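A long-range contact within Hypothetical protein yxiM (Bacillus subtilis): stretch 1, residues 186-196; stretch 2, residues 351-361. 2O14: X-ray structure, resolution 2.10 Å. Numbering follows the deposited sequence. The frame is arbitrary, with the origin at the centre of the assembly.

Stretch 1, residues 186-196: GWGQMLPHYID
Stretch 2 351-361: LARLAVQELKR

What fills the apolar centre? Ala352 and Val356, one helical turn apart, point CA-to-CB toward stretch 1. The small Ala352 lets the backbones come close: the CA atoms of Trp187 and Ala352 lie 5.0 Å apart, and Ala352 CB sits 3.5 Å from Trp187 O and 3.8 Å from Met190 CB. Val356 (chi1 t) brings CG2 to 3.6 Å from Leu191 CD2, 3.7 Å from Tyr194 CB and 3.8 Å from Ile195 CG2.

How is the backbone arranged? The chains run in broadly the same direction, with Tyr194 CA 6.4 Å from Arg353 CA. Stretch 2 is helical throughout, with regular bonds such as Val356 N to Ala352 O (3.0 Å). Stretch 1 turns more tightly: its helix about 187-190 is weakly bonded, Gln189 N bonds Gly186 O at 2.9 Å, a 3-10 segment covers 191-193, and Tyr194 N reaches Leu191 O at 2.7 Å. Tyr194 then has phi/psi of -128/-10°, and Ile195 is extended at -118/167°.

How do the aromatic residues flank this centre? Trp187 (chi1 69°, p; chi2 -98°) places CB 3.7 Å from Leu351 CB and CZ3 3.9 Å from Ala355 CB; its NE1 is hydrogen-bonded elsewhere in the structure. Tyr194 (chi1 -73°, m; chi2 -72°) lays one ring face over the helix at Arg353, whose CA stands 3.7 Å from the ring centroid, 7° off the normal, in a CH-pi contact. Arg353 CB is 3.5 Å from Tyr194 CZ, while the end of the arginine, with chi1 and chi2 both t, leads away.

What happens at the polar edge? No direct hydrogen bond joins the stretches; a water bridges their polar edge. The water donates to Tyr194 O at 2.9 Å and accepts from Lys360 NZ at 3.1 Å, linking two atoms 4.3 Å apart. Lys360 reaches it with chi1 m and chi2 to chi4 t.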

# COMPACT_ATOMS: atom_id res chain seq x y z
N GLY A 186 -4.06 5.38 -7.83
CA GLY A 186 -4.20 4.02 -8.30
C GLY A 186 -5.60 3.64 -7.88
O GLY A 186 -6.08 4.17 -6.89
N TRP A 187 -6.26 2.74 -8.60
CA TRP A 187 -7.63 2.41 -8.20
C TRP A 187 -7.72 1.74 -6.84
O TRP A 187 -8.79 1.72 -6.23
CB TRP A 187 -8.36 1.59 -9.27
CG TRP A 187 -7.90 0.17 -9.51
CD1 TRP A 187 -7.05 -0.26 -10.49
CD2 TRP A 187 -8.35 -1.00 -8.83
NE1 TRP A 187 -6.95 -1.63 -10.47
CE2 TRP A 187 -7.74 -2.11 -9.45
CE3 TRP A 187 -9.22 -1.22 -7.75
CZ2 TRP A 187 -7.98 -3.43 -9.04
CZ3 TRP A 187 -9.45 -2.53 -7.33
CH2 TRP A 187 -8.83 -3.61 -7.98
N GLY A 188 -6.61 1.20 -6.34
CA GLY A 188 -6.63 0.58 -5.03
C GLY A 188 -6.78 1.68 -3.99
O GLY A 188 -7.26 1.45 -2.88
N GLN A 189 -6.37 2.88 -4.35
CA GLN A 189 -6.47 4.03 -3.46
C GLN A 189 -7.92 4.51 -3.38
O GLN A 189 -8.32 5.13 -2.39
CB GLN A 189 -5.57 5.15 -3.97
CG GLN A 189 -5.71 6.48 -3.24
CD GLN A 189 -4.82 7.56 -3.82
OE1 GLN A 189 -4.93 8.74 -3.47
NE2 GLN A 189 -3.92 7.16 -4.72
N MSE A 190 -8.70 4.22 -4.41
CA MSE A 190 -10.10 4.63 -4.46
C MSE A 190 -11.06 3.53 -4.02
O MSE A 190 -12.26 3.76 -3.85
CB MSE A 190 -10.48 5.09 -5.87
CG MSE A 190 -10.82 6.56 -5.95
SE MSE A 190 -9.34 7.70 -5.44
CE MSE A 190 -8.67 8.08 -7.21
N LEU A 191 -10.53 2.33 -3.84
CA LEU A 191 -11.32 1.19 -3.41
C LEU A 191 -12.16 1.49 -2.17
O LEU A 191 -13.36 1.21 -2.13
CB LEU A 191 -10.41 0.00 -3.12
CG LEU A 191 -10.75 -1.33 -3.76
CD1 LEU A 191 -9.84 -2.40 -3.17
CD2 LEU A 191 -12.22 -1.69 -3.53
N PRO A 192 -11.54 2.07 -1.13
CA PRO A 192 -12.31 2.37 0.08
C PRO A 192 -13.60 3.17 -0.14
O PRO A 192 -14.52 3.11 0.68
CB PRO A 192 -11.29 3.07 0.99
CG PRO A 192 -10.26 3.59 0.04
CD PRO A 192 -10.14 2.50 -0.98
N HIS A 193 -13.66 3.91 -1.24
CA HIS A 193 -14.84 4.71 -1.55
C HIS A 193 -15.97 3.86 -2.14
O HIS A 193 -17.03 4.38 -2.49
CB HIS A 193 -14.50 5.82 -2.56
CG HIS A 193 -13.45 6.77 -2.09
ND1 HIS A 193 -12.19 6.36 -1.71
CD2 HIS A 193 -13.46 8.12 -1.96
CE1 HIS A 193 -11.47 7.42 -1.37
NE2 HIS A 193 -12.21 8.50 -1.51
N TYR A 194 -15.74 2.55 -2.26
CA TYR A 194 -16.75 1.68 -2.84
C TYR A 194 -17.15 0.45 -2.04
O TYR A 194 -18.11 -0.23 -2.40
CB TYR A 194 -16.33 1.27 -4.25
CG TYR A 194 -16.48 2.40 -5.23
CD1 TYR A 194 -17.74 2.83 -5.65
CD2 TYR A 194 -15.37 3.09 -5.71
CE1 TYR A 194 -17.89 3.91 -6.51
CE2 TYR A 194 -15.50 4.17 -6.57
CZ TYR A 194 -16.77 4.57 -6.97
OH TYR A 194 -16.92 5.66 -7.80
N ILE A 195 -16.41 0.13 -0.98
CA ILE A 195 -16.79 -1.01 -0.16
C ILE A 195 -17.10 -0.48 1.23
O ILE A 195 -16.80 0.68 1.53
CB ILE A 195 -15.65 -2.08 -0.08
CG1 ILE A 195 -14.60 -1.67 0.95
CG2 ILE A 195 -15.02 -2.27 -1.45
CD1 ILE A 195 -13.87 -0.42 0.59
N ASP A 196 -17.72 -1.30 2.07
CA ASP A 196 -18.07 -0.85 3.41
C ASP A 196 -16.90 -0.95 4.37
O ASP A 196 -16.35 -2.04 4.60
CB ASP A 196 -19.25 -1.67 3.95
CG ASP A 196 -19.67 -1.23 5.34
OD1 ASP A 196 -20.02 -0.04 5.50
OD2 ASP A 196 -19.65 -2.07 6.26
N LEU A 351 -12.27 3.02 -12.30
CA LEU A 351 -11.74 1.66 -12.32
C LEU A 351 -12.15 0.93 -11.04
O LEU A 351 -12.56 -0.23 -11.08
CB LEU A 351 -10.22 1.68 -12.45
CG LEU A 351 -9.65 2.05 -13.82
CD1 LEU A 351 -8.13 2.18 -13.75
CD2 LEU A 351 -10.04 0.99 -14.82
N ALA A 352 -12.05 1.62 -9.91
CA ALA A 352 -12.41 1.03 -8.63
C ALA A 352 -13.90 0.71 -8.61
O ALA A 352 -14.31 -0.34 -8.13
CB ALA A 352 -12.07 1.99 -7.48
N ARG A 353 -14.69 1.63 -9.15
CA ARG A 353 -16.14 1.48 -9.22
C ARG A 353 -16.49 0.23 -10.02
O ARG A 353 -17.29 -0.59 -9.58
CB ARG A 353 -16.74 2.72 -9.90
CG ARG A 353 -18.25 2.72 -10.03
CD ARG A 353 -18.75 4.04 -10.62
NE ARG A 353 -18.29 4.25 -11.99
CZ ARG A 353 -18.66 3.50 -13.03
NH1 ARG A 353 -19.49 2.48 -12.85
NH2 ARG A 353 -18.18 3.76 -14.24
N LEU A 354 -15.87 0.09 -11.19
CA LEU A 354 -16.10 -1.07 -12.04
C LEU A 354 -15.70 -2.36 -11.34
O LEU A 354 -16.41 -3.36 -11.41
CB LEU A 354 -15.32 -0.93 -13.34
CG LEU A 354 -15.79 0.17 -14.31
CD1 LEU A 354 -14.78 0.35 -15.43
CD2 LEU A 354 -17.16 -0.21 -14.85
N ALA A 355 -14.56 -2.32 -10.65
CA ALA A 355 -14.06 -3.49 -9.95
C ALA A 355 -15.07 -4.01 -8.93
O ALA A 355 -15.40 -5.19 -8.93
CB ALA A 355 -12.73 -3.16 -9.26
N VAL A 356 -15.54 -3.13 -8.06
CA VAL A 356 -16.50 -3.52 -7.03
C VAL A 356 -17.85 -3.92 -7.63
O VAL A 356 -18.50 -4.86 -7.16
CB VAL A 356 -16.69 -2.38 -5.99
CG1 VAL A 356 -17.75 -2.76 -4.98
CG2 VAL A 356 -15.36 -2.12 -5.28
N GLN A 357 -18.28 -3.21 -8.66
CA GLN A 357 -19.53 -3.51 -9.34
C GLN A 357 -19.47 -4.95 -9.85
O GLN A 357 -20.47 -5.67 -9.85
CB GLN A 357 -19.75 -2.55 -10.51
CG GLN A 357 -20.90 -2.93 -11.42
CD GLN A 357 -21.02 -2.01 -12.63
OE1 GLN A 357 -21.23 -0.80 -12.49
NE2 GLN A 357 -20.87 -2.58 -13.82
N GLU A 358 -18.29 -5.36 -10.29
CA GLU A 358 -18.07 -6.70 -10.81
C GLU A 358 -18.09 -7.73 -9.68
O GLU A 358 -18.63 -8.83 -9.84
CB GLU A 358 -16.74 -6.74 -11.56
CG GLU A 358 -16.36 -8.10 -12.14
CD GLU A 358 -17.43 -8.66 -13.06
OE1 GLU A 358 -18.27 -7.87 -13.56
OE2 GLU A 358 -17.42 -9.89 -13.30
N LEU A 359 -17.50 -7.37 -8.54
CA LEU A 359 -17.46 -8.27 -7.39
C LEU A 359 -18.88 -8.54 -6.90
O LEU A 359 -19.21 -9.65 -6.48
CB LEU A 359 -16.62 -7.66 -6.26
CG LEU A 359 -15.11 -7.57 -6.50
CD1 LEU A 359 -14.46 -6.71 -5.42
CD2 LEU A 359 -14.50 -8.96 -6.50
N LYS A 360 -19.73 -7.51 -6.97
CA LYS A 360 -21.11 -7.65 -6.55
C LYS A 360 -21.89 -8.51 -7.54
O LYS A 360 -22.72 -9.33 -7.14
CB LYS A 360 -21.75 -6.27 -6.41
CG LYS A 360 -21.13 -5.43 -5.31
CD LYS A 360 -21.82 -4.08 -5.15
CE LYS A 360 -21.15 -3.25 -4.06
NZ LYS A 360 -21.75 -1.90 -3.93
N ARG A 361 -21.61 -8.34 -8.82
CA ARG A 361 -22.29 -9.12 -9.85
C ARG A 361 -22.02 -10.61 -9.68
O ARG A 361 -22.88 -11.44 -9.96
CB ARG A 361 -21.84 -8.69 -11.25
CG ARG A 361 -22.58 -9.38 -12.38
CD ARG A 361 -21.92 -9.11 -13.71
NE ARG A 361 -20.63 -9.78 -13.81
CZ ARG A 361 -20.48 -11.09 -14.01
NH1 ARG A 361 -21.55 -11.87 -14.13
NH2 ARG A 361 -19.27 -11.62 -14.08
O HOH W 1 -19.95 0.54 -4.52